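Side-chain contacts in beta-galactosidase (Trichoderma reesei, PDB 3OG2), which probably hydrolyses terminal non-reducing beta-D-galactose residues in beta-D-galactosides, as a glycoside hydrolase of family 35: residues 278-283 and 297-302; 304-309 and 413-418; 63-68 and 322-327; 346-351 and 357-362. All coordinates share one frame; numbering follows the deposited sequence.

All four contacts are buried, with no hydrogen bond between their paired segments. Contacts 1, 3 and 4 lie in the TIM-barrel domain, whereas contact 2 joins that domain to a loop of the following beta domain. Contact 3, nearest the centre of the molecule, is purely aliphatic. Contact 2, farthest out, sets two aromatic rings together beside a glycosylated turn. Contacts 1 and 2 share helix 301-313 and one mannose. A lysine of contact 4 ties it to backbone carbonyls of contact 1. Thr-324 O and Ile-348 N connect contacts 3 and 4. Sugars reach the margins of contacts 1, 2 and 4.

Contact 1 (278-283 and 297-302); sequences EFQGGA and ALVNHE. With MAN (alpha-D-mannopyranose), chain B; MAN (alpha-D-mannopyranose), chain C.
Val-299 turns CG1 anti to its own backbone nitrogen (chi1 -174°), and this sends both methyls against the Gly-281 to Gly-282 backbone. CG1 lies 3.5 Å from Gly-282 N, while CG2 lies 3.7 Å from Gly-282 O. Gln-280 comes at the same valine from the strand side. With CG anti to the backbone nitrogen (chi1 -175°) and the chain extended beyond it, the amide reaches alongside its own segment, where NE2 donates to Gly-282 O at 3.0 Å. The acceptor is almost in the amide plane, and NE2 also passes 3.9 Å from Val-299 CG2. Gly-243 O takes a second bond from NE2 and Leu-242 N donates to OE1, so both ends of this buried amide are held and its flip is fixed.

Val-299 is the centre of an inverse gamma turn between two helices. Next to it, Asn-300 is the N-cap of helix 301-313: its OD1 accepts from Phe-303 N, and ND2 reaches O4 of a mannose (chain C) at 3.2 Å. A second mannose (chain B) receives a bond at its O4 from His-301 NE2, 2.9 Å away, and gives one to Glu-302 OE2.

The valine thus packs the break between helices 292-298 and 301-313 against the glycine loop that leaves TIM-barrel strand 275-280, which carries the galactose-binding Glu-278 and runs between strands 236-239 and 318-321.

Contact 2 (304-309 and 413-418); sequences ERVFYK and ANYSST. With NAG (2-acetamido-2-deoxy-beta-D-glucopyranose), chain D; MAN (alpha-D-mannopyranose), chain B.
Phe-307 and Tyr-415 bring the TIM-barrel domain against the next beta domain: helix 301-313 supplies the phenylalanine, and a type I turn from Asn-414 to Ser-417, between strands 406-412 and 421-427, supplies the tyrosine. Tyr-415 holds its ring between its backbone nitrogen and carbonyl carbon (chi1 86°), an orientation that directs it at the helix. Phe-307 does not aim straight at the turn, but with CG opposite the carbonyl carbon (chi1 -77°) the far end of its ring arrives: CZ is 3.4 Å from Tyr-415 CE2. The ring planes are nearly perpendicular, with centroids 5.6 Å apart. Val-306 adds CG1 at the edge of the tyrosine ring, 4.3 Å from CD2. The buried hydroxyl of Tyr-415 is bonded to Pro-253 O, and Trp-252 meets the Phe-307 ring edge-to-face.

Behind the tyrosine, the turn is also the N-glycosylation sequon Asn-Tyr-Ser. Asn-414 ND2 carries an N-acetylglucosamine (chain D), joined at C1. On the helix, Arg-305 stretches its chain from CG to NE toward a different glycan, and NH2 lies 3.1 Å from O3 of a mannose (chain B); Arg-305 NE donates to Arg-448 O. The amide of Asn-414 keeps its other end for an Asx turn: OD1 accepts from Ser-416 N at 3.1 Å, with the nitrogen well above the carbonyl plane.

Contact 3 (63-68 and 322-327); sequences HKIKAL and YMTFGG
Thr-324 points its methyl at Ile-65 and Leu-68. With OG1 beside the backbone nitrogen (chi1 -65°), CG2 falls anti to that nitrogen and lies across the outer part of Ile-65, 3.9 Å from CG1 and equally far from CD1. The isoleucine chain is extended past CG1 (chi2 178°), so the methyl settles alongside its last bond instead of capping its end. Leu-68, three residues on from Ile-65, approaches the same methyl, with CD1 4.3 Å from Thr-324 CG2. The threonine hydroxyl takes no part in this apolar meeting; OG1 is turned to the other side and bonds to Ile-321 O.

These residues pack where the TIM barrel closes. Helix 58-66 follows strand 38-47, and Thr-324 lies in the loop just after strand 318-321, which pairs in parallel with 38-47. The backbone of Thr-324 is bonded to Glu-46 and to Ile-348, while Ile-65 also touches Val-47 and Ile-348, and Leu-68 rests on Leu-362 of helix 357-370.

Contact 4 (346-351 and 357-362); sequences ASIRED and EKYSEL. With NAG (2-acetamido-2-deoxy-beta-D-glucopyranose), chain E; MAN (alpha-D-mannopyranose), chain F; BMA (beta-D-mannopyranose), chain G.
The CA atoms of Ser-347 and Tyr-359 come within 4.7 Å of each other, bringing the loop 346-351 hard against the first turn of helix 357-370. This helix follows the long loop after strand 318-321, the strand that closes the TIM barrel onto 38-47, and only five residues separate segment 346-351 from the helix it packs on.

Lys-358 does much of the packing. Its chain leaves between the backbone nitrogen and the carbonyl carbon (chi1 56°) and bends at chi3 (-62°), which lays CD and CE along Ser-347, with CE 3.6 Å from Ser-347 N. NZ then goes past Ala-346 to bond Gly-345 O, Val-299 O and Gly-281 O, three carbonyl partners for this buried ammonium. Tyr-359 CB lies 3.5 Å from Ser-347 O, and Ile-348 CG1 approaches the ring at CD2. The phenol is anchored by Lys-64 O of helix 58-66. Leu-362, a turn along, brings CD2 to 3.9 Å from Ser-347 OG.

Near the beginning of the helix, Glu-357 extends away from the loop into a glycan: its OE1 accepts from O2 of the beta-mannose, and its OE2 from O2 of a mannose (chain F) at 2.6 Å.

Contact 1 (278-283 and 297-302)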
# COMPACT_ATOMS: atom_id res chain seq x y z
N GLU A 278 -5.50 0.04 11.39
CA GLU A 278 -4.23 0.07 10.66
C GLU A 278 -3.17 -0.51 11.59
O GLU A 278 -2.94 0.05 12.68
CB GLU A 278 -3.71 1.44 10.27
CG GLU A 278 -4.72 2.21 9.41
CD GLU A 278 -4.25 3.64 9.26
OE1 GLU A 278 -3.05 3.97 9.48
OE2 GLU A 278 -5.08 4.50 8.88
N PHE A 279 -2.55 -1.60 11.17
CA PHE A 279 -1.41 -2.12 11.91
C PHE A 279 -0.24 -2.22 10.93
O PHE A 279 -0.41 -2.67 9.79
CB PHE A 279 -1.72 -3.46 12.58
CG PHE A 279 -0.56 -3.80 13.52
CD1 PHE A 279 -0.47 -3.19 14.79
CD2 PHE A 279 0.44 -4.67 13.12
CE1 PHE A 279 0.62 -3.48 15.61
CE2 PHE A 279 1.51 -4.94 13.95
CZ PHE A 279 1.62 -4.34 15.18
N GLN A 280 0.95 -1.85 11.39
CA GLN A 280 2.13 -1.78 10.54
C GLN A 280 2.37 -3.00 9.67
O GLN A 280 2.54 -4.14 10.15
CB GLN A 280 3.32 -1.59 11.51
CG GLN A 280 4.63 -1.36 10.78
CD GLN A 280 5.62 -0.58 11.63
OE1 GLN A 280 5.56 -0.58 12.88
NE2 GLN A 280 6.52 0.13 10.96
N GLY A 281 2.44 -2.72 8.37
CA GLY A 281 2.83 -3.69 7.35
C GLY A 281 4.05 -3.25 6.56
O GLY A 281 4.39 -3.95 5.58
N GLY A 282 4.66 -2.15 6.91
CA GLY A 282 5.84 -1.67 6.23
C GLY A 282 6.19 -0.31 6.84
O GLY A 282 5.86 -0.03 8.01
N ALA A 283 6.80 0.53 6.03
CA ALA A 283 7.13 1.89 6.46
C ALA A 283 7.12 2.79 5.24
O ALA A 283 7.46 2.30 4.15
CB ALA A 283 8.51 1.89 7.09
N ALA A 297 13.19 -5.04 5.06
CA ALA A 297 14.06 -5.82 5.96
C ALA A 297 13.72 -5.48 7.41
O ALA A 297 13.84 -6.37 8.24
CB ALA A 297 15.51 -5.55 5.66
N LEU A 298 13.29 -4.27 7.67
CA LEU A 298 12.85 -3.90 9.02
C LEU A 298 11.54 -4.63 9.26
O LEU A 298 11.38 -5.39 10.22
CB LEU A 298 12.68 -2.38 9.14
CG LEU A 298 12.05 -1.91 10.46
CD1 LEU A 298 12.93 -2.23 11.67
CD2 LEU A 298 11.79 -0.40 10.42
N VAL A 299 10.59 -4.41 8.37
CA VAL A 299 9.24 -4.94 8.60
C VAL A 299 9.12 -6.27 7.86
O VAL A 299 8.40 -6.40 6.88
CB VAL A 299 8.17 -3.93 8.18
CG1 VAL A 299 6.79 -4.44 8.56
CG2 VAL A 299 8.45 -2.54 8.81
N ASN A 300 9.88 -7.25 8.37
CA ASN A 300 10.05 -8.51 7.61
C ASN A 300 9.20 -9.63 8.16
O ASN A 300 8.27 -9.41 8.96
CB ASN A 300 11.55 -8.81 7.58
CG ASN A 300 12.08 -9.27 8.94
OD1 ASN A 300 11.39 -9.18 9.94
ND2 ASN A 300 13.29 -9.77 8.95
N HIS A 301 9.49 -10.87 7.75
CA HIS A 301 8.67 -12.00 8.23
C HIS A 301 8.77 -12.21 9.73
O HIS A 301 7.85 -12.73 10.37
CB HIS A 301 9.07 -13.27 7.44
CG HIS A 301 10.43 -13.75 7.74
ND1 HIS A 301 11.59 -13.24 7.20
CD2 HIS A 301 10.79 -14.78 8.57
CE1 HIS A 301 12.64 -13.94 7.71
NE2 HIS A 301 12.18 -14.86 8.53
N GLU A 302 9.93 -11.84 10.31
CA GLU A 302 10.14 -11.98 11.75
C GLU A 302 9.25 -10.99 12.50
O GLU A 302 8.63 -11.32 13.50
CB GLU A 302 11.61 -11.77 12.12
CG GLU A 302 12.47 -12.88 11.52
CD GLU A 302 13.95 -12.67 11.71
OE1 GLU A 302 14.38 -11.49 11.71
OE2 GLU A 302 14.68 -13.68 11.77
C1 MAN B . 16.01 -19.20 9.00
C2 MAN B . 15.18 -19.45 10.24
C3 MAN B . 14.13 -18.35 10.47
C4 MAN B . 14.85 -17.01 10.47
C5 MAN B . 15.58 -16.81 9.13
C6 MAN B . 16.44 -15.52 9.18
O2 MAN B . 16.11 -19.45 11.31
O3 MAN B . 13.47 -18.55 11.70
O4 MAN B . 13.88 -16.00 10.59
O5 MAN B . 16.50 -17.89 8.98
O6 MAN B . 16.96 -15.25 7.89
C1 MAN C . 17.42 -11.74 4.48
C2 MAN C . 17.54 -11.34 5.98
C3 MAN C . 16.14 -10.86 6.45
C4 MAN C . 15.67 -9.65 5.63
C5 MAN C . 15.70 -10.02 4.14
C6 MAN C . 15.59 -8.66 3.37
O2 MAN C . 18.50 -10.32 6.10
O3 MAN C . 16.19 -10.35 7.79
O4 MAN C . 14.28 -9.47 5.95
O5 MAN C . 16.90 -10.66 3.76
O6 MAN C . 15.29 -9.08 2.02

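Contact 2 (304-309 and 413-418)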
# COMPACT_ATOMS: atom_id res chain seq x y z
N GLU A 304 6.50 -9.89 11.41
CA GLU A 304 5.10 -10.36 11.32
C GLU A 304 4.82 -11.43 12.34
O GLU A 304 3.80 -11.42 13.04
CB GLU A 304 4.75 -10.92 9.92
CG GLU A 304 4.83 -9.79 8.86
CD GLU A 304 4.48 -10.37 7.51
OE1 GLU A 304 4.82 -11.60 7.27
OE2 GLU A 304 3.98 -9.64 6.66
N ARG A 305 5.72 -12.43 12.43
CA ARG A 305 5.30 -13.53 13.36
C ARG A 305 5.35 -13.04 14.80
O ARG A 305 4.45 -13.45 15.56
CB ARG A 305 6.08 -14.77 13.07
CG ARG A 305 7.55 -14.59 13.32
CD ARG A 305 8.31 -15.65 12.45
NE ARG A 305 9.69 -15.63 12.90
CZ ARG A 305 10.69 -16.36 12.38
NH1 ARG A 305 10.54 -17.17 11.31
NH2 ARG A 305 11.89 -16.25 12.96
N VAL A 306 6.29 -12.19 15.21
CA VAL A 306 6.25 -11.73 16.62
C VAL A 306 5.15 -10.72 16.85
O VAL A 306 4.34 -10.85 17.79
CB VAL A 306 7.62 -11.14 17.04
CG1 VAL A 306 7.56 -10.61 18.48
CG2 VAL A 306 8.76 -12.16 16.91
N PHE A 307 5.11 -9.66 16.02
CA PHE A 307 4.14 -8.61 16.32
C PHE A 307 2.70 -8.96 15.97
O PHE A 307 1.76 -8.54 16.66
CB PHE A 307 4.50 -7.30 15.57
CG PHE A 307 5.65 -6.54 16.21
CD1 PHE A 307 6.96 -6.92 16.01
CD2 PHE A 307 5.32 -5.40 17.01
CE1 PHE A 307 7.99 -6.19 16.55
CE2 PHE A 307 6.38 -4.68 17.59
CZ PHE A 307 7.69 -5.07 17.35
N TYR A 308 2.46 -9.71 14.89
CA TYR A 308 1.06 -10.01 14.53
C TYR A 308 0.49 -11.03 15.50
O TYR A 308 -0.66 -10.92 15.93
CB TYR A 308 0.89 -10.46 13.10
CG TYR A 308 1.26 -9.40 12.05
CD1 TYR A 308 1.72 -8.14 12.39
CD2 TYR A 308 1.11 -9.71 10.70
CE1 TYR A 308 2.02 -7.20 11.42
CE2 TYR A 308 1.42 -8.78 9.72
CZ TYR A 308 1.88 -7.54 10.09
OH TYR A 308 2.19 -6.63 9.11
N LYS A 309 1.28 -12.04 15.89
CA LYS A 309 0.76 -12.98 16.91
C LYS A 309 0.61 -12.27 18.25
O LYS A 309 -0.26 -12.68 19.03
CB LYS A 309 1.71 -14.18 17.02
CG LYS A 309 1.66 -15.03 15.73
CD LYS A 309 2.65 -16.19 15.77
CE LYS A 309 2.70 -16.85 14.37
NZ LYS A 309 3.52 -18.06 14.34
N ALA A 413 10.87 -13.66 26.29
CA ALA A 413 10.57 -12.64 27.29
C ALA A 413 11.11 -11.27 26.92
O ALA A 413 10.45 -10.26 27.12
CB ALA A 413 11.20 -13.04 28.64
N ASN A 414 12.33 -11.20 26.37
CA ASN A 414 12.82 -10.05 25.63
C ASN A 414 12.34 -10.25 24.20
O ASN A 414 12.87 -11.09 23.49
CB ASN A 414 14.35 -9.98 25.72
CG ASN A 414 14.86 -8.86 24.83
OD1 ASN A 414 14.14 -8.15 24.14
ND2 ASN A 414 16.19 -8.74 24.77
N TYR A 415 11.33 -9.49 23.79
CA TYR A 415 10.64 -9.75 22.54
C TYR A 415 11.61 -9.60 21.36
O TYR A 415 11.27 -10.11 20.28
CB TYR A 415 9.41 -8.83 22.35
CG TYR A 415 9.77 -7.49 21.72
CD1 TYR A 415 10.30 -6.45 22.48
CD2 TYR A 415 9.56 -7.29 20.38
CE1 TYR A 415 10.63 -5.23 21.96
CE2 TYR A 415 9.90 -6.09 19.79
CZ TYR A 415 10.42 -5.08 20.57
OH TYR A 415 10.73 -3.90 19.96
N SER A 416 12.68 -8.85 21.51
CA SER A 416 13.69 -8.56 20.48
C SER A 416 14.66 -9.71 20.30
O SER A 416 15.46 -9.72 19.35
CB SER A 416 14.40 -7.25 20.90
OG SER A 416 15.59 -7.06 20.10
N SER A 417 14.67 -10.65 21.25
CA SER A 417 15.75 -11.61 21.35
C SER A 417 15.93 -12.44 20.07
O SER A 417 14.97 -12.96 19.49
CB SER A 417 15.46 -12.59 22.48
OG SER A 417 16.56 -13.54 22.52
N THR A 418 17.21 -12.56 19.67
CA THR A 418 17.53 -13.41 18.54
C THR A 418 18.13 -14.72 19.03
O THR A 418 18.62 -15.51 18.21
CB THR A 418 18.56 -12.72 17.63
OG1 THR A 418 19.70 -12.36 18.42
CG2 THR A 418 17.93 -11.43 17.05
C1 NAG D . 16.82 -7.99 23.71
C2 NAG D . 17.93 -7.28 24.48
C3 NAG D . 18.84 -6.53 23.52
C4 NAG D . 19.23 -7.25 22.22
C5 NAG D . 18.04 -8.01 21.59
C6 NAG D . 18.43 -8.99 20.49
C7 NAG D . 17.14 -6.53 26.72
C8 NAG D . 16.25 -5.51 27.38
N2 NAG D . 17.41 -6.31 25.44
O3 NAG D . 19.90 -5.92 24.20
O4 NAG D . 19.65 -6.26 21.32
O5 NAG D . 17.42 -8.70 22.65
O6 NAG D . 19.16 -10.08 21.07
O7 NAG D . 17.83 -7.23 27.47
C1 MAN B . 16.01 -19.20 9.00
C2 MAN B . 15.18 -19.45 10.24
C3 MAN B . 14.13 -18.35 10.47
C4 MAN B . 14.85 -17.01 10.47
C5 MAN B . 15.58 -16.81 9.13
C6 MAN B . 16.44 -15.52 9.18
O2 MAN B . 16.11 -19.45 11.31
O3 MAN B . 13.47 -18.55 11.70
O4 MAN B . 13.88 -16.00 10.59
O5 MAN B . 16.50 -17.89 8.98
O6 MAN B . 16.96 -15.25 7.89

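Contact 3 (63-68 and 322-327)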
# COMPACT_ATOMS: atom_id res chain seq x y z
N HIS A 63 -6.54 -11.28 -5.87
CA HIS A 63 -6.22 -12.69 -5.83
C HIS A 63 -5.06 -12.97 -4.87
O HIS A 63 -5.02 -13.96 -4.16
CB HIS A 63 -5.72 -13.15 -7.22
CG HIS A 63 -6.74 -13.44 -8.23
ND1 HIS A 63 -6.47 -13.48 -9.58
CD2 HIS A 63 -8.02 -13.81 -8.03
CE1 HIS A 63 -7.58 -13.83 -10.21
NE2 HIS A 63 -8.55 -14.03 -9.29
N LYS A 64 -4.06 -12.06 -4.89
CA LYS A 64 -2.86 -12.23 -4.06
C LYS A 64 -3.24 -12.01 -2.59
O LYS A 64 -2.67 -12.69 -1.71
CB LYS A 64 -1.79 -11.26 -4.55
CG LYS A 64 -1.20 -11.74 -5.86
CD LYS A 64 -0.40 -10.69 -6.62
CE LYS A 64 0.19 -11.40 -7.86
NZ LYS A 64 0.84 -10.47 -8.78
N ILE A 65 -4.16 -11.12 -2.29
CA ILE A 65 -4.58 -10.93 -0.88
C ILE A 65 -5.49 -12.05 -0.43
O ILE A 65 -5.34 -12.58 0.67
CB ILE A 65 -5.24 -9.56 -0.77
CG1 ILE A 65 -4.13 -8.50 -0.98
CG2 ILE A 65 -5.97 -9.41 0.57
CD1 ILE A 65 -4.62 -7.08 -0.96
N LYS A 66 -6.43 -12.48 -1.27
CA LYS A 66 -7.31 -13.61 -0.91
C LYS A 66 -6.47 -14.85 -0.61
O LYS A 66 -6.78 -15.63 0.28
CB LYS A 66 -8.28 -13.85 -2.06
CG LYS A 66 -9.25 -14.97 -1.83
CD LYS A 66 -10.41 -14.58 -0.92
CE LYS A 66 -11.43 -15.74 -0.93
NZ LYS A 66 -12.56 -15.35 -0.04
N ALA A 67 -5.39 -15.06 -1.39
CA ALA A 67 -4.60 -16.25 -1.17
C ALA A 67 -3.88 -16.23 0.17
O ALA A 67 -3.44 -17.30 0.65
CB ALA A 67 -3.60 -16.39 -2.33
N LEU A 68 -3.67 -15.09 0.81
CA LEU A 68 -3.12 -15.02 2.16
C LEU A 68 -4.07 -15.61 3.21
O LEU A 68 -3.70 -15.81 4.35
CB LEU A 68 -2.88 -13.56 2.58
CG LEU A 68 -1.83 -12.79 1.80
CD1 LEU A 68 -1.88 -11.31 2.14
CD2 LEU A 68 -0.43 -13.34 2.15
N TYR A 322 -1.56 -2.24 7.10
CA TYR A 322 -1.31 -1.02 6.31
C TYR A 322 0.18 -1.02 6.04
O TYR A 322 0.92 -0.84 7.03
CB TYR A 322 -1.77 0.20 7.14
CG TYR A 322 -1.67 1.47 6.31
CD1 TYR A 322 -0.45 2.07 5.97
CD2 TYR A 322 -2.82 2.11 5.82
CE1 TYR A 322 -0.36 3.20 5.22
CE2 TYR A 322 -2.77 3.27 5.05
CZ TYR A 322 -1.54 3.80 4.75
OH TYR A 322 -1.45 4.92 3.96
N MET A 323 0.70 -1.02 4.82
CA MET A 323 0.02 -1.38 3.57
C MET A 323 0.17 -2.90 3.34
O MET A 323 1.13 -3.51 3.82
CB MET A 323 0.70 -0.70 2.39
CG MET A 323 0.59 0.84 2.40
SD MET A 323 -1.11 1.44 2.40
CE MET A 323 -1.64 1.00 0.75
N THR A 324 -0.73 -3.46 2.55
CA THR A 324 -0.52 -4.81 2.01
C THR A 324 -0.03 -4.73 0.57
O THR A 324 0.89 -5.46 0.23
CB THR A 324 -1.80 -5.63 2.18
OG1 THR A 324 -2.02 -5.79 3.61
CG2 THR A 324 -1.66 -7.03 1.61
N PHE A 325 -0.59 -3.85 -0.23
CA PHE A 325 -0.04 -3.52 -1.54
C PHE A 325 0.02 -1.98 -1.58
O PHE A 325 -1.06 -1.37 -1.42
CB PHE A 325 -0.90 -4.07 -2.69
CG PHE A 325 -0.49 -3.42 -4.02
CD1 PHE A 325 0.71 -3.73 -4.62
CD2 PHE A 325 -1.37 -2.50 -4.61
CE1 PHE A 325 1.07 -3.11 -5.83
CE2 PHE A 325 -0.99 -1.90 -5.81
CZ PHE A 325 0.21 -2.22 -6.42
N GLY A 326 1.17 -1.37 -1.79
CA GLY A 326 1.31 0.06 -1.74
C GLY A 326 1.12 0.76 -3.06
O GLY A 326 0.52 1.83 -3.14
N GLY A 327 1.64 0.21 -4.17
CA GLY A 327 1.53 0.89 -5.45
C GLY A 327 2.46 2.10 -5.58
O GLY A 327 3.57 2.14 -4.99

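Contact 4 (346-351 and 357-362)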
# COMPACT_ATOMS: atom_id res chain seq x y z
N ALA A 346 5.99 -3.47 1.66
CA ALA A 346 4.81 -4.30 1.95
C ALA A 346 4.99 -5.74 1.48
O ALA A 346 5.89 -6.08 0.71
CB ALA A 346 3.59 -3.70 1.26
N SER A 347 4.09 -6.58 1.97
CA SER A 347 4.11 -8.02 1.59
C SER A 347 3.89 -8.22 0.11
O SER A 347 4.42 -9.20 -0.41
CB SER A 347 3.08 -8.81 2.37
OG SER A 347 1.78 -8.30 2.19
N ILE A 348 3.15 -7.34 -0.56
CA ILE A 348 3.06 -7.37 -2.02
C ILE A 348 3.84 -6.16 -2.55
O ILE A 348 3.54 -5.04 -2.12
CB ILE A 348 1.60 -7.32 -2.48
CG1 ILE A 348 0.77 -8.43 -1.82
CG2 ILE A 348 1.55 -7.36 -3.99
CD1 ILE A 348 -0.72 -8.39 -2.10
N ARG A 349 4.85 -6.41 -3.39
CA ARG A 349 5.69 -5.33 -3.85
C ARG A 349 4.91 -4.37 -4.75
O ARG A 349 3.82 -4.70 -5.28
CB ARG A 349 6.81 -5.88 -4.70
CG ARG A 349 7.85 -6.71 -3.92
CD ARG A 349 8.91 -7.14 -4.93
NE ARG A 349 9.93 -8.03 -4.36
CZ ARG A 349 11.01 -7.60 -3.76
NH1 ARG A 349 11.27 -6.29 -3.61
NH2 ARG A 349 11.88 -8.52 -3.30
N GLU A 350 5.52 -3.21 -5.01
CA GLU A 350 4.93 -2.20 -5.90
C GLU A 350 4.64 -2.76 -7.27
O GLU A 350 3.67 -2.35 -7.89
CB GLU A 350 5.96 -1.06 -5.98
CG GLU A 350 5.54 0.07 -6.90
CD GLU A 350 6.48 1.26 -6.79
OE1 GLU A 350 7.60 1.09 -6.23
OE2 GLU A 350 6.12 2.38 -7.24
N ASP A 351 5.50 -3.68 -7.75
CA ASP A 351 5.29 -4.32 -9.06
C ASP A 351 4.41 -5.57 -8.95
O ASP A 351 4.29 -6.31 -9.94
CB ASP A 351 6.64 -4.58 -9.72
CG ASP A 351 7.47 -5.63 -9.02
OD1 ASP A 351 6.99 -6.29 -8.06
OD2 ASP A 351 8.65 -5.84 -9.41
N GLU A 357 9.64 -12.96 1.70
CA GLU A 357 9.29 -14.01 2.68
C GLU A 357 8.10 -13.61 3.54
O GLU A 357 7.28 -14.44 3.94
CB GLU A 357 10.51 -14.33 3.52
CG GLU A 357 10.26 -15.57 4.40
CD GLU A 357 11.53 -16.29 4.87
OE1 GLU A 357 12.64 -16.12 4.26
OE2 GLU A 357 11.44 -17.05 5.84
N LYS A 358 8.01 -12.29 3.83
CA LYS A 358 6.91 -11.83 4.68
C LYS A 358 5.56 -12.15 4.06
O LYS A 358 4.58 -12.33 4.77
CB LYS A 358 6.99 -10.31 5.01
CG LYS A 358 7.05 -9.46 3.74
CD LYS A 358 7.21 -7.99 4.05
CE LYS A 358 6.03 -7.41 4.84
NZ LYS A 358 6.29 -5.97 5.20
N TYR A 359 5.43 -12.24 2.75
CA TYR A 359 4.14 -12.66 2.13
C TYR A 359 3.79 -14.06 2.61
O TYR A 359 2.65 -14.34 3.03
CB TYR A 359 4.24 -12.56 0.59
CG TYR A 359 2.95 -13.04 -0.06
CD1 TYR A 359 2.75 -14.39 -0.38
CD2 TYR A 359 1.93 -12.11 -0.35
CE1 TYR A 359 1.58 -14.85 -0.95
CE2 TYR A 359 0.75 -12.55 -0.92
CZ TYR A 359 0.59 -13.92 -1.23
OH TYR A 359 -0.56 -14.41 -1.80
N SER A 360 4.76 -14.99 2.45
CA SER A 360 4.42 -16.40 2.75
C SER A 360 4.16 -16.58 4.23
O SER A 360 3.28 -17.37 4.60
CB SER A 360 5.57 -17.29 2.29
OG SER A 360 5.79 -17.11 0.87
N GLU A 361 4.89 -15.83 5.08
CA GLU A 361 4.61 -15.94 6.53
C GLU A 361 3.22 -15.39 6.85
O GLU A 361 2.50 -15.96 7.67
CB GLU A 361 5.67 -15.16 7.29
CG GLU A 361 5.27 -14.92 8.75
CD GLU A 361 5.02 -16.14 9.60
OE1 GLU A 361 5.81 -17.13 9.42
OE2 GLU A 361 4.11 -16.18 10.50
N LEU A 362 2.82 -14.30 6.18
CA LEU A 362 1.48 -13.74 6.44
C LEU A 362 0.40 -14.72 6.02
O LEU A 362 -0.63 -14.82 6.72
CB LEU A 362 1.38 -12.41 5.72
CG LEU A 362 0.14 -11.58 5.97
CD1 LEU A 362 -0.14 -11.37 7.45
CD2 LEU A 362 0.33 -10.22 5.28
C1 NAG E . 11.44 -16.46 -1.87
C2 NAG E . 11.55 -17.31 -0.60
C3 NAG E . 11.99 -16.46 0.58
C4 NAG E . 13.29 -15.72 0.22
C5 NAG E . 13.06 -14.91 -1.07
C6 NAG E . 14.33 -14.24 -1.58
C7 NAG E . 9.89 -19.12 -0.65
C8 NAG E . 8.43 -19.46 -0.53
N2 NAG E . 10.22 -17.88 -0.31
O3 NAG E . 12.15 -17.25 1.72
O4 NAG E . 13.56 -14.81 1.29
O5 NAG E . 12.69 -15.85 -2.10
O6 NAG E . 15.40 -15.17 -1.70
O7 NAG E . 10.69 -19.90 -1.17
C1 MAN F . 15.04 -18.45 4.29
C2 MAN F . 14.56 -18.40 5.73
C3 MAN F . 15.54 -19.24 6.59
C4 MAN F . 15.59 -20.68 6.04
C5 MAN F . 16.07 -20.63 4.57
C6 MAN F . 16.01 -22.03 3.96
O2 MAN F . 13.25 -18.96 5.79
O3 MAN F . 14.98 -19.29 7.93
O4 MAN F . 16.54 -21.41 6.80
O5 MAN F . 15.15 -19.81 3.84
O6 MAN F . 16.60 -22.00 2.65
C1 BMA G . 14.84 -14.76 1.68
C2 BMA G . 15.02 -13.67 2.75
C3 BMA G . 16.47 -13.69 3.23
C4 BMA G . 16.86 -15.09 3.74
C5 BMA G . 16.56 -16.12 2.62
C6 BMA G . 16.89 -17.54 3.00
O2 BMA G . 14.09 -13.85 3.84
O3 BMA G . 16.58 -12.77 4.31
O4 BMA G . 18.28 -15.06 4.00
O5 BMA G . 15.16 -16.05 2.26
O6 BMA G . 16.33 -17.84 4.31